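Side-chain contacts in glutathione S-transferase (PDB 4E8H), which binds glutathione as a homodimer and, like its relatives, probably joins the tripeptide through its thiol to electrophilic compounds: residues Leu9-Pro14 against Ala20-Ala25; Gly108-Arg113 against Gly141-Phe146; Glu156-Ala161 against Glu190-Met195. One frame throughout, in Å; residues are numbered along the deposited sequence.

Contact 1. Residues Leu9-Pro14 against Ala20-Ala25; sequences LYYLPP and AVMMTA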
ATOM      1  N   LEU B   9       0.393   4.721  20.876  1.00 12.98           N
ATOM      2  CA  LEU B   9      -0.343   4.011  19.838  1.00 12.39           C
ATOM      3  C   LEU B   9      -1.805   3.849  20.225  1.00 12.09           C
ATOM      4  O   LEU B   9      -2.125   3.190  21.218  1.00 12.07           O
ATOM      5  CB  LEU B   9       0.287   2.643  19.542  1.00 12.26           C
ATOM      6  CG  LEU B   9      -0.219   1.957  18.266  1.00 12.20           C
ATOM      7  CD1 LEU B   9       0.416   2.576  17.023  1.00 12.14           C
ATOM      8  CD2 LEU B   9       0.036   0.456  18.310  1.00 12.10           C
ATOM      9  N   TYR B  10      -2.684   4.467  19.443  1.00 11.78           N
ATOM     10  CA  TYR B  10      -4.123   4.278  19.592  1.00 11.61           C
ATOM     11  C   TYR B  10      -4.484   2.991  18.859  1.00 11.53           C
ATOM     12  O   TYR B  10      -4.204   2.853  17.668  1.00 11.47           O
ATOM     13  CB  TYR B  10      -4.887   5.494  19.054  1.00 11.58           C
ATOM     14  CG  TYR B  10      -4.584   6.762  19.827  1.00 11.71           C
ATOM     15  CD1 TYR B  10      -5.402   7.176  20.878  1.00 11.74           C
ATOM     16  CD2 TYR B  10      -3.459   7.532  19.527  1.00 12.03           C
ATOM     17  CE1 TYR B  10      -5.117   8.333  21.599  1.00 12.17           C
ATOM     18  CE2 TYR B  10      -3.163   8.686  20.245  1.00 12.32           C
ATOM     19  CZ  TYR B  10      -3.997   9.081  21.277  1.00 12.53           C
ATOM     20  OH  TYR B  10      -3.703  10.225  21.983  1.00 13.14           O
ATOM     21  N   TYR B  11      -5.083   2.042  19.577  1.00 11.47           N
ATOM     22  CA  TYR B  11      -5.168   0.660  19.100  1.00 11.47           C
ATOM     23  C   TYR B  11      -6.324  -0.132  19.721  1.00 11.45           C
ATOM     24  O   TYR B  11      -7.032   0.363  20.601  1.00 11.42           O
ATOM     25  CB  TYR B  11      -3.846  -0.059  19.429  1.00 11.55           C
ATOM     26  CG  TYR B  11      -3.844  -0.733  20.791  1.00 11.97           C
ATOM     27  CD1 TYR B  11      -3.613  -2.105  20.910  1.00 12.43           C
ATOM     28  CD2 TYR B  11      -4.107  -0.007  21.958  1.00 12.35           C
ATOM     29  CE1 TYR B  11      -3.628  -2.734  22.158  1.00 12.80           C
ATOM     30  CE2 TYR B  11      -4.132  -0.627  23.206  1.00 12.82           C
ATOM     31  CZ  TYR B  11      -3.888  -1.989  23.300  1.00 13.03           C
ATOM     32  OH  TYR B  11      -3.902  -2.603  24.533  1.00 13.55           O
ATOM     33  N   LEU B  12      -6.496  -1.365  19.246  1.00 11.35           N
ATOM     34  CA  LEU B  12      -7.244  -2.405  19.955  1.00 11.26           C
ATOM     35  C   LEU B  12      -6.485  -3.721  19.791  1.00 11.00           C
ATOM     36  O   LEU B  12      -5.959  -3.989  18.708  1.00 11.15           O
ATOM     37  CB  LEU B  12      -8.664  -2.551  19.404  1.00 11.27           C
ATOM     38  CG  LEU B  12      -9.697  -1.466  19.719  1.00 11.50           C
ATOM     39  CD1 LEU B  12     -10.960  -1.696  18.901  1.00 11.49           C
ATOM     40  CD2 LEU B  12     -10.021  -1.404  21.213  1.00 11.51           C
ATOM     41  N   PRO B  13      -6.423  -4.549  20.854  1.00 10.67           N
ATOM     42  CA  PRO B  13      -5.609  -5.775  20.790  1.00 10.31           C
ATOM     43  C   PRO B  13      -5.852  -6.730  19.595  1.00  9.96           C
ATOM     44  O   PRO B  13      -4.879  -7.273  19.067  1.00  9.87           O
ATOM     45  CB  PRO B  13      -5.909  -6.471  22.126  1.00 10.33           C
ATOM     46  CG  PRO B  13      -6.288  -5.360  23.041  1.00 10.50           C
ATOM     47  CD  PRO B  13      -7.026  -4.362  22.190  1.00 10.63           C
ATOM     48  N   PRO B  14      -7.123  -6.933  19.165  1.00  9.66           N
ATOM     49  CA  PRO B  14      -7.310  -7.897  18.071  1.00  9.46           C
ATOM     50  C   PRO B  14      -7.073  -7.351  16.655  1.00  9.32           C
ATOM     51  O   PRO B  14      -6.976  -8.137  15.710  1.00  9.34           O
ATOM     52  CB  PRO B  14      -8.773  -8.344  18.225  1.00  9.45           C
ATOM     53  CG  PRO B  14      -9.410  -7.402  19.205  1.00  9.53           C
ATOM     54  CD  PRO B  14      -8.410  -6.374  19.625  1.00  9.67           C
ATOM     55  N   ALA B  20       0.603  -5.706  13.755  1.00  7.42           N
ATOM     56  CA  ALA B  20       1.809  -5.569  12.934  1.00  7.54           C
ATOM     57  C   ALA B  20       2.723  -4.470  13.477  1.00  7.61           C
ATOM     58  O   ALA B  20       3.942  -4.648  13.551  1.00  7.76           O
ATOM     59  CB  ALA B  20       1.442  -5.299  11.479  1.00  7.48           C
ATOM     60  N   VAL B  21       2.128  -3.341  13.863  1.00  7.63           N
ATOM     61  CA  VAL B  21       2.880  -2.230  14.445  1.00  7.54           C
ATOM     62  C   VAL B  21       3.516  -2.629  15.780  1.00  7.62           C
ATOM     63  O   VAL B  21       4.701  -2.371  16.005  1.00  7.43           O
ATOM     64  CB  VAL B  21       2.005  -0.957  14.628  1.00  7.57           C
ATOM     65  CG1 VAL B  21       2.767   0.124  15.393  1.00  7.49           C
ATOM     66  CG2 VAL B  21       1.546  -0.421  13.279  1.00  7.45           C
ATOM     67  N   MET B  22       2.729  -3.270  16.646  1.00  7.72           N
ATOM     68  CA  MET B  22       3.177  -3.634  17.995  1.00  8.02           C
ATOM     69  C   MET B  22       4.369  -4.590  17.986  1.00  7.83           C
ATOM     70  O   MET B  22       5.292  -4.437  18.786  1.00  7.80           O
ATOM     71  CB  MET B  22       2.020  -4.218  18.818  1.00  8.25           C
ATOM     72  CG  MET B  22       0.965  -3.191  19.220  1.00  9.73           C
ATOM     73  SD  MET B  22      -0.618  -3.927  19.680  1.00 13.33           S
ATOM     74  CE  MET B  22      -0.309  -4.367  21.386  1.00 12.54           C
ATOM     75  N   MET B  23       4.348  -5.564  17.079  1.00  7.85           N
ATOM     76  CA  MET B  23       5.467  -6.493  16.925  1.00  8.04           C
ATOM     77  C   MET B  23       6.696  -5.823  16.305  1.00  8.04           C
ATOM     78  O   MET B  23       7.824  -6.162  16.659  1.00  8.11           O
ATOM     79  CB  MET B  23       5.062  -7.727  16.112  1.00  8.07           C
ATOM     80  CG  MET B  23       4.195  -8.726  16.876  1.00  8.78           C
ATOM     81  SD  MET B  23       3.956 -10.302  16.019  1.00 11.06           S
ATOM     82  CE  MET B  23       3.000  -9.797  14.590  1.00 10.40           C
ATOM     83  N   THR B  24       6.480  -4.879  15.389  1.00  8.22           N
ATOM     84  CA  THR B  24       7.589  -4.121  14.801  1.00  8.43           C
ATOM     85  C   THR B  24       8.310  -3.307  15.874  1.00  8.71           C
ATOM     86  O   THR B  24       9.541  -3.281  15.912  1.00  8.67           O
ATOM     87  CB  THR B  24       7.128  -3.199  13.648  1.00  8.32           C
ATOM     88  OG1 THR B  24       6.524  -3.992  12.621  1.00  8.38           O
ATOM     89  CG2 THR B  24       8.311  -2.438  13.047  1.00  8.34           C
ATOM     90  N   ALA B  25       7.537  -2.663  16.748  1.00  9.13           N
ATOM     91  CA  ALA B  25       8.086  -1.883  17.859  1.00  9.65           C
ATOM     92  C   ALA B  25       8.877  -2.737  18.853  1.00 10.09           C
ATOM     93  O   ALA B  25       9.894  -2.284  19.386  1.00 10.11           O
ATOM     94  CB  ALA B  25       6.979  -1.126  18.575  1.00  9.55           C
TER
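The sulfur of Met22 approaches the ring of Tyr11 obliquely, a Met-aromatic contact in which SD lies 4.8 Å from the ring centroid and 59° off the ring normal. Its nearest ring atom is CD1 of Tyr11, 3.7 Å from Met22 SD. The chain of Met22 runs out from helix 16-27 and bends at its last torsion (chi3 83°), which carries CE alongside the same flank of the ring, 3.8 Å from Tyr11 CE1. The two side chains meet at about a right angle. Nearer the helix, CG of Met22 packs against Leu9 CD2 at 3.9 Å, while the other methyl of Leu9, CD1, rests 3.8 Å from Val21 CG1. Leu9 therefore spreads its branches over two neighbouring residues of the helix. With an alanine here instead of Met22, the Tyr11 ring would probably lose its sulfur neighbour and Leu9 CD2 the methylene it rests on. Leu34 of the adjoining strand touches both Tyr11 and Met22, and Ile204 of helix 201-213 also packs on Met22. The contact joins the first strand and helix of the beta-alpha-beta unit in the thioredoxin-like domain, close to Ile58 and Ser71 of the glutathione site. Its chemistry is dispersion plus a sulfur-ring approach, which depends on close packing rather than on bond direction, and no polar bond joins the two segments.

Contact 2. Residues Gly108-Arg113 against Gly141-Phe146; sequences GTLYLR and GWLNTF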
ATOM      1  N   GLY B 108      -2.699  -4.283  -0.805  1.00  7.72           N
ATOM      2  CA  GLY B 108      -3.593  -4.276  -1.960  1.00  7.71           C
ATOM      3  C   GLY B 108      -4.077  -5.630  -2.443  1.00  7.66           C
ATOM      4  O   GLY B 108      -5.006  -5.701  -3.247  1.00  7.70           O
ATOM      5  N   THR B 109      -3.455  -6.704  -1.961  1.00  7.51           N
ATOM      6  CA  THR B 109      -3.785  -8.050  -2.430  1.00  7.40           C
ATOM      7  C   THR B 109      -4.169  -8.997  -1.289  1.00  7.27           C
ATOM      8  O   THR B 109      -5.339  -9.355  -1.151  1.00  7.28           O
ATOM      9  CB  THR B 109      -2.642  -8.649  -3.294  1.00  7.39           C
ATOM     10  OG1 THR B 109      -2.350  -7.761  -4.380  1.00  7.55           O
ATOM     11  CG2 THR B 109      -3.032 -10.015  -3.856  1.00  7.49           C
ATOM     12  N   LEU B 110      -3.187  -9.386  -0.473  1.00  7.04           N
ATOM     13  CA  LEU B 110      -3.393 -10.405   0.561  1.00  6.83           C
ATOM     14  C   LEU B 110      -4.394  -9.988   1.633  1.00  6.62           C
ATOM     15  O   LEU B 110      -5.381 -10.690   1.868  1.00  6.46           O
ATOM     16  CB  LEU B 110      -2.064 -10.821   1.212  1.00  6.84           C
ATOM     17  CG  LEU B 110      -2.123 -12.021   2.169  1.00  6.92           C
ATOM     18  CD1 LEU B 110      -2.326 -13.331   1.410  1.00  7.26           C
ATOM     19  CD2 LEU B 110      -0.872 -12.098   3.032  1.00  6.96           C
ATOM     20  N   TYR B 111      -4.136  -8.855   2.283  1.00  6.47           N
ATOM     21  CA  TYR B 111      -4.994  -8.400   3.371  1.00  6.41           C
ATOM     22  C   TYR B 111      -6.406  -8.064   2.895  1.00  6.36           C
ATOM     23  O   TYR B 111      -7.383  -8.376   3.578  1.00  6.30           O
ATOM     24  CB  TYR B 111      -4.381  -7.211   4.113  1.00  6.35           C
ATOM     25  CG  TYR B 111      -5.137  -6.868   5.371  1.00  6.84           C
ATOM     26  CD1 TYR B 111      -5.106  -7.721   6.474  1.00  7.25           C
ATOM     27  CD2 TYR B 111      -5.898  -5.704   5.456  1.00  6.97           C
ATOM     28  CE1 TYR B 111      -5.808  -7.422   7.631  1.00  7.70           C
ATOM     29  CE2 TYR B 111      -6.601  -5.391   6.614  1.00  7.47           C
ATOM     30  CZ  TYR B 111      -6.553  -6.256   7.695  1.00  7.78           C
ATOM     31  OH  TYR B 111      -7.246  -5.962   8.844  1.00  8.24           O
ATOM     32  N   LEU B 112      -6.501  -7.431   1.729  1.00  6.50           N
ATOM     33  CA  LEU B 112      -7.791  -7.088   1.134  1.00  6.62           C
ATOM     34  C   LEU B 112      -8.644  -8.328   0.862  1.00  6.80           C
ATOM     35  O   LEU B 112      -9.830  -8.356   1.203  1.00  6.76           O
ATOM     36  CB  LEU B 112      -7.596  -6.278  -0.153  1.00  6.62           C
ATOM     37  CG  LEU B 112      -8.830  -5.970  -1.011  1.00  6.54           C
ATOM     38  CD1 LEU B 112      -9.855  -5.120  -0.257  1.00  6.48           C
ATOM     39  CD2 LEU B 112      -8.416  -5.290  -2.306  1.00  6.66           C
ATOM     40  N   ARG B 113      -8.034  -9.342   0.248  1.00  7.07           N
ATOM     41  CA  ARG B 113      -8.719 -10.605  -0.042  1.00  7.39           C
ATOM     42  C   ARG B 113      -9.071 -11.379   1.230  1.00  7.63           C
ATOM     43  O   ARG B 113     -10.097 -12.063   1.278  1.00  7.68           O
ATOM     44  CB  ARG B 113      -7.896 -11.468  -1.003  1.00  7.37           C
ATOM     45  CG  ARG B 113      -7.992 -11.022  -2.458  1.00  7.24           C
ATOM     46  CD  ARG B 113      -6.789 -11.484  -3.267  1.00  7.11           C
ATOM     47  NE  ARG B 113      -6.711 -10.811  -4.563  1.00  7.27           N
ATOM     48  CZ  ARG B 113      -6.650 -11.427  -5.740  1.00  7.17           C
ATOM     49  NH1 ARG B 113      -6.646 -12.753  -5.812  1.00  7.24           N
ATOM     50  NH2 ARG B 113      -6.579 -10.712  -6.856  1.00  7.04           N
ATOM     51  N   GLY B 141      -1.179 -18.737  -3.086  1.00  6.80           N
ATOM     52  CA  GLY B 141      -0.322 -19.373  -4.091  1.00  6.60           C
ATOM     53  C   GLY B 141       0.814 -18.461  -4.521  1.00  6.57           C
ATOM     54  O   GLY B 141       1.960 -18.902  -4.644  1.00  6.50           O
ATOM     55  N   TRP B 142       0.489 -17.186  -4.743  1.00  6.44           N
ATOM     56  CA  TRP B 142       1.495 -16.167  -5.040  1.00  6.49           C
ATOM     57  C   TRP B 142       2.505 -15.989  -3.902  1.00  6.43           C
ATOM     58  O   TRP B 142       3.713 -15.947  -4.150  1.00  6.52           O
ATOM     59  CB  TRP B 142       0.841 -14.822  -5.374  1.00  6.50           C
ATOM     60  CG  TRP B 142       0.052 -14.799  -6.657  1.00  6.76           C
ATOM     61  CD1 TRP B 142       0.271 -15.553  -7.777  1.00  6.65           C
ATOM     62  CD2 TRP B 142      -1.062 -13.946  -6.960  1.00  6.90           C
ATOM     63  NE1 TRP B 142      -0.650 -15.237  -8.748  1.00  7.07           N
ATOM     64  CE2 TRP B 142      -1.476 -14.252  -8.275  1.00  6.96           C
ATOM     65  CE3 TRP B 142      -1.755 -12.960  -6.243  1.00  6.96           C
ATOM     66  CZ2 TRP B 142      -2.555 -13.605  -8.893  1.00  7.16           C
ATOM     67  CZ3 TRP B 142      -2.826 -12.316  -6.858  1.00  7.11           C
ATOM     68  CH2 TRP B 142      -3.215 -12.644  -8.170  1.00  7.17           C
ATOM     69  N   LEU B 143       2.017 -15.882  -2.665  1.00  6.31           N
ATOM     70  CA  LEU B 143       2.903 -15.781  -1.499  1.00  6.19           C
ATOM     71  C   LEU B 143       3.822 -16.996  -1.396  1.00  6.26           C
ATOM     72  O   LEU B 143       5.022 -16.856  -1.135  1.00  6.03           O
ATOM     73  CB  LEU B 143       2.107 -15.598  -0.201  1.00  6.09           C
ATOM     74  CG  LEU B 143       2.883 -15.536   1.126  1.00  5.86           C
ATOM     75  CD1 LEU B 143       3.864 -14.361   1.184  1.00  5.20           C
ATOM     76  CD2 LEU B 143       1.916 -15.481   2.296  1.00  5.88           C
ATOM     77  N   ASN B 144       3.254 -18.183  -1.609  1.00  6.43           N
ATOM     78  CA  ASN B 144       4.043 -19.409  -1.635  1.00  6.87           C
ATOM     79  C   ASN B 144       5.150 -19.344  -2.690  1.00  7.31           C
ATOM     80  O   ASN B 144       6.275 -19.782  -2.443  1.00  7.35           O
ATOM     81  CB  ASN B 144       3.158 -20.635  -1.867  1.00  6.60           C
ATOM     82  CG  ASN B 144       3.879 -21.931  -1.559  1.00  6.49           C
ATOM     83  OD1 ASN B 144       4.116 -22.263  -0.396  1.00  6.06           O
ATOM     84  ND2 ASN B 144       4.241 -22.670  -2.601  1.00  5.58           N
ATOM     85  N   THR B 145       4.823 -18.788  -3.854  1.00  8.00           N
ATOM     86  CA  THR B 145       5.793 -18.600  -4.934  1.00  8.76           C
ATOM     87  C   THR B 145       6.861 -17.566  -4.567  1.00  9.27           C
ATOM     88  O   THR B 145       8.039 -17.764  -4.869  1.00  9.36           O
ATOM     89  CB  THR B 145       5.093 -18.234  -6.267  1.00  8.70           C
ATOM     90  OG1 THR B 145       4.155 -19.263  -6.600  1.00  8.83           O
ATOM     91  CG2 THR B 145       6.098 -18.093  -7.414  1.00  8.84           C
ATOM     92  N   PHE B 146       6.457 -16.479  -3.905  1.00  9.96           N
ATOM     93  CA  PHE B 146       7.409 -15.450  -3.462  1.00 10.63           C
ATOM     94  C   PHE B 146       8.482 -16.062  -2.566  1.00 11.30           C
ATOM     95  O   PHE B 146       9.627 -15.609  -2.557  1.00 11.34           O
ATOM     96  CB  PHE B 146       6.717 -14.302  -2.704  1.00 10.45           C
ATOM     97  CG  PHE B 146       5.735 -13.500  -3.530  1.00 10.16           C
ATOM     98  CD1 PHE B 146       5.704 -13.590  -4.921  1.00  9.85           C
ATOM     99  CD2 PHE B 146       4.857 -12.623  -2.901  1.00  9.74           C
ATOM    100  CE1 PHE B 146       4.793 -12.843  -5.666  1.00  9.99           C
ATOM    101  CE2 PHE B 146       3.949 -11.867  -3.636  1.00  9.84           C
ATOM    102  CZ  PHE B 146       3.916 -11.978  -5.021  1.00  9.85           C
TER
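Helices 93-124 and 130-146 run roughly antiparallel here, their local axes 11.5 Å apart at closest approach and crossing at -137°, with Leu110 facing Leu143. Between them the six-membered ring of Trp142 reaches towards the first helix. CG2 of Thr109 meets this ring at its edge, in the ring plane, 3.8 Å from Trp142 CZ3; being anti to the backbone N of Thr109, that methyl points at the facing helix. Arg113, extended from CG to NE, brings its guanidinium up so that CZ3 of Trp142 lies over one face, 4.0 Å from Arg113 NH1. The two planes are 53° apart, too inclined for a parallel stack. NH1 is tied down by a salt bridge to Glu138 and a hydrogen bond to the carbonyl of Lys135, so residues of the indole's own helix hold the guanidinium beside it. On the other flank, Leu110 CD2 and Leu143 CD2 touch loosely at 4.4 Å, and Ile165 of helix 160-174 packs on both leucines. Trp142 also meets Pro54 of the second subunit. This antiparallel packing of two long helices, here at the dimer interface, belongs to the all-helical C-terminal domain of the glutathione transferase fold.

Contact 3. Residues Glu156-Ala161 against Glu190-Met195; sequences ENMTVA and ERTKKM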
ATOM      1  N   GLU B 156      16.972 -12.776   2.322  1.00 13.82           N
ATOM      2  CA  GLU B 156      17.680 -13.589   3.319  1.00 14.13           C
ATOM      3  C   GLU B 156      17.344 -13.254   4.770  1.00 13.88           C
ATOM      4  O   GLU B 156      17.479 -14.103   5.653  1.00 13.90           O
ATOM      5  CB  GLU B 156      19.198 -13.513   3.103  1.00 14.42           C
ATOM      6  CG  GLU B 156      19.698 -14.219   1.840  1.00 15.65           C
ATOM      7  CD  GLU B 156      19.291 -15.685   1.771  1.00 17.37           C
ATOM      8  OE1 GLU B 156      19.504 -16.420   2.761  1.00 18.11           O
ATOM      9  OE2 GLU B 156      18.762 -16.104   0.720  1.00 18.27           O
ATOM     10  N   ASN B 157      16.908 -12.022   5.012  1.00 13.56           N
ATOM     11  CA  ASN B 157      16.635 -11.557   6.368  1.00 13.28           C
ATOM     12  C   ASN B 157      15.176 -11.158   6.565  1.00 12.79           C
ATOM     13  O   ASN B 157      14.512 -10.738   5.614  1.00 12.71           O
ATOM     14  CB  ASN B 157      17.561 -10.386   6.712  1.00 13.46           C
ATOM     15  CG  ASN B 157      19.030 -10.726   6.520  1.00 14.16           C
ATOM     16  OD1 ASN B 157      19.559 -11.637   7.160  1.00 15.10           O
ATOM     17  ND2 ASN B 157      19.697  -9.992   5.635  1.00 14.78           N
ATOM     18  N   MET B 158      14.682 -11.295   7.795  1.00 12.20           N
ATOM     19  CA  MET B 158      13.323 -10.871   8.141  1.00 11.60           C
ATOM     20  C   MET B 158      13.186  -9.352   8.014  1.00 11.00           C
ATOM     21  O   MET B 158      14.100  -8.606   8.379  1.00 10.93           O
ATOM     22  CB  MET B 158      12.953 -11.328   9.559  1.00 11.81           C
ATOM     23  CG  MET B 158      11.470 -11.173   9.906  1.00 12.37           C
ATOM     24  SD  MET B 158      11.059 -11.574  11.619  1.00 13.79           S
ATOM     25  CE  MET B 158      11.723 -10.150  12.485  1.00 13.61           C
ATOM     26  N   THR B 159      12.053  -8.903   7.476  1.00 10.21           N
ATOM     27  CA  THR B 159      11.777  -7.476   7.299  1.00  9.47           C
ATOM     28  C   THR B 159      10.388  -7.119   7.833  1.00  9.18           C
ATOM     29  O   THR B 159       9.649  -7.998   8.287  1.00  8.92           O
ATOM     30  CB  THR B 159      11.902  -7.041   5.811  1.00  9.43           C
ATOM     31  OG1 THR B 159      10.953  -7.757   5.011  1.00  9.14           O
ATOM     32  CG2 THR B 159      13.312  -7.295   5.282  1.00  9.22           C
ATOM     33  N   VAL B 160      10.038  -5.833   7.784  1.00  8.85           N
ATOM     34  CA  VAL B 160       8.692  -5.384   8.164  1.00  8.64           C
ATOM     35  C   VAL B 160       7.609  -6.082   7.334  1.00  8.46           C
ATOM     36  O   VAL B 160       6.486  -6.273   7.807  1.00  8.50           O
ATOM     37  CB  VAL B 160       8.524  -3.839   8.081  1.00  8.65           C
ATOM     38  CG1 VAL B 160       9.351  -3.150   9.158  1.00  8.66           C
ATOM     39  CG2 VAL B 160       8.887  -3.308   6.689  1.00  8.72           C
ATOM     40  N   ALA B 161       7.963  -6.469   6.108  1.00  8.24           N
ATOM     41  CA  ALA B 161       7.054  -7.195   5.225  1.00  8.10           C
ATOM     42  C   ALA B 161       6.635  -8.548   5.809  1.00  8.00           C
ATOM     43  O   ALA B 161       5.453  -8.892   5.767  1.00  8.04           O
ATOM     44  CB  ALA B 161       7.663  -7.357   3.841  1.00  8.12           C
ATOM     45  N   GLU B 190       6.778 -21.172  10.417  1.00  9.55           N
ATOM     46  CA  GLU B 190       7.474 -21.720  11.584  1.00 10.23           C
ATOM     47  C   GLU B 190       8.742 -20.921  11.872  1.00 10.31           C
ATOM     48  O   GLU B 190       9.052 -20.630  13.027  1.00 10.35           O
ATOM     49  CB  GLU B 190       7.802 -23.206  11.391  1.00 10.39           C
ATOM     50  CG  GLU B 190       6.577 -24.119  11.252  1.00 11.62           C
ATOM     51  CD  GLU B 190       5.613 -24.023  12.429  1.00 13.13           C
ATOM     52  OE1 GLU B 190       6.076 -24.055  13.591  1.00 13.75           O
ATOM     53  OE2 GLU B 190       4.388 -23.925  12.190  1.00 13.67           O
ATOM     54  N   ARG B 191       9.448 -20.552  10.805  1.00 10.52           N
ATOM     55  CA  ARG B 191      10.662 -19.744  10.880  1.00 10.63           C
ATOM     56  C   ARG B 191      10.415 -18.364  11.503  1.00 10.62           C
ATOM     57  O   ARG B 191      11.159 -17.937  12.385  1.00 10.58           O
ATOM     58  CB  ARG B 191      11.255 -19.593   9.476  1.00 10.70           C
ATOM     59  CG  ARG B 191      12.652 -18.991   9.414  1.00 11.25           C
ATOM     60  CD  ARG B 191      13.180 -18.954   7.978  1.00 12.09           C
ATOM     61  NE  ARG B 191      13.241 -20.285   7.369  1.00 12.74           N
ATOM     62  CZ  ARG B 191      12.517 -20.680   6.323  1.00 13.24           C
ATOM     63  NH1 ARG B 191      11.665 -19.849   5.732  1.00 13.10           N
ATOM     64  NH2 ARG B 191      12.652 -21.914   5.857  1.00 13.52           N
ATOM     65  N   THR B 192       9.366 -17.684  11.041  1.00 10.70           N
ATOM     66  CA  THR B 192       9.075 -16.305  11.443  1.00 10.76           C
ATOM     67  C   THR B 192       8.525 -16.229  12.872  1.00 11.12           C
ATOM     68  O   THR B 192       8.870 -15.312  13.624  1.00 10.92           O
ATOM     69  CB  THR B 192       8.134 -15.612  10.423  1.00 10.72           C
ATOM     70  OG1 THR B 192       8.709 -15.702   9.113  1.00 10.18           O
ATOM     71  CG2 THR B 192       7.910 -14.142  10.770  1.00 10.69           C
ATOM     72  N   LYS B 193       7.687 -17.199  13.241  1.00 11.71           N
ATOM     73  CA  LYS B 193       7.244 -17.358  14.628  1.00 12.41           C
ATOM     74  C   LYS B 193       8.439 -17.441  15.579  1.00 12.89           C
ATOM     75  O   LYS B 193       8.500 -16.703  16.564  1.00 12.93           O
ATOM     76  CB  LYS B 193       6.359 -18.597  14.790  1.00 12.38           C
ATOM     77  CG  LYS B 193       4.920 -18.409  14.325  1.00 12.71           C
ATOM     78  CD  LYS B 193       4.032 -19.582  14.733  1.00 13.25           C
ATOM     79  CE  LYS B 193       4.278 -20.808  13.857  1.00 13.41           C
ATOM     80  NZ  LYS B 193       3.424 -21.963  14.258  1.00 13.40           N
ATOM     81  N   LYS B 194       9.389 -18.322  15.265  1.00 13.52           N
ATOM     82  CA  LYS B 194      10.605 -18.486  16.068  1.00 14.18           C
ATOM     83  C   LYS B 194      11.396 -17.184  16.183  1.00 14.30           C
ATOM     84  O   LYS B 194      11.931 -16.867  17.250  1.00 14.37           O
ATOM     85  CB  LYS B 194      11.493 -19.599  15.502  1.00 14.38           C
ATOM     86  CG  LYS B 194      10.948 -21.003  15.720  1.00 15.45           C
ATOM     87  CD  LYS B 194      11.920 -22.059  15.214  1.00 17.02           C
ATOM     88  CE  LYS B 194      11.406 -23.470  15.479  1.00 17.84           C
ATOM     89  NZ  LYS B 194      10.270 -23.843  14.586  1.00 18.55           N
ATOM     90  N   MET B 195      11.458 -16.434  15.083  1.00 14.46           N
ATOM     91  CA  MET B 195      12.105 -15.125  15.065  1.00 14.71           C
ATOM     92  C   MET B 195      11.405 -14.120  15.980  1.00 14.52           C
ATOM     93  O   MET B 195      12.056 -13.270  16.588  1.00 14.45           O
ATOM     94  CB  MET B 195      12.151 -14.569  13.638  1.00 14.89           C
ATOM     95  CG  MET B 195      13.125 -15.284  12.710  1.00 16.09           C
ATOM     96  SD  MET B 195      14.847 -15.125  13.229  1.00 18.40           S
ATOM     97  CE  MET B 195      15.176 -13.410  12.832  1.00 18.12           C
TER
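Met158, in the loop that leads into helix 160-174, is the residue of the 156-161 segment that reaches helix 183-196. Its CG is anti to the backbone N (chi1 -169°) and the next torsion is also extended, so the chain projects straight out until SD arrives at the helix; there it bends, turning the methyl aside. SD does the touching. It lies 3.8 Å from Met195 CB and 4.2 Å from Thr192 CG2, resting against two residues one turn apart on the same helical face. The two methionine chains lie side by side, running opposite ways, whereas Met158 and Thr192 meet at a slant. The methyl of Thr192 faces the sulfur, and its hydroxyl is engaged by its own helix through a hydrogen bond between OG1 and the carbonyl of Trp188. Phe152 packs on Thr192 as well.

Next in sequence, Thr159 takes the N-cap position of helix 160-174. Its OG1 receives a weak, bent bond from Ala161 N, at 3.4 Å, and its backbone N is bonded to the carboxylate of Asp162; the two cap the first turn, the OG1 bond only weakly. Val160 and Ala161 then turn into the domain interior, where Val160 packs on Ile99 and Leu103 of helix 93-124 and on Val79 of helix 71-82.

On the second segment, Glu190 and Lys193 form a salt bridge along the helix, OE2 to NZ at 3.0 Å, with the ammonium above the carboxylate plane, well away from Met158. The polar bonds described run within each element or to its neighbours, not between loop and helix, and what joins these two is a single thioether in van der Waals contact, buried on Met158's side and bordered by the exposed Met195.

How the contacts relate
Contact 1 belongs to the thioredoxin-like domain, contacts 2 and 3 to the helical domain. Helix 160-174 links them: it begins in contact 3, packs on helix 16-27 of contact 1 and covers the leucines of contact 2. Contacts 1 and 3 touch directly, Thr24 CG2 being 4.1 Å from Val160 CG1, and Gln75 bonds to both residues. Contacts 2 and 3 are buried, the latter surfacing at Met195; contact 1 is partly buried, Leu9 and Val21 inside, Tyr11 and Met22 partly exposed. Sulfur meets an aromatic ring near the glutathione site in contact 1, but aliphatic carbons, away from the annotated sites, in contact 3. Contact 2 instead sets an indole edge carbon over a guanidinium face, and it alone borders the second subunit.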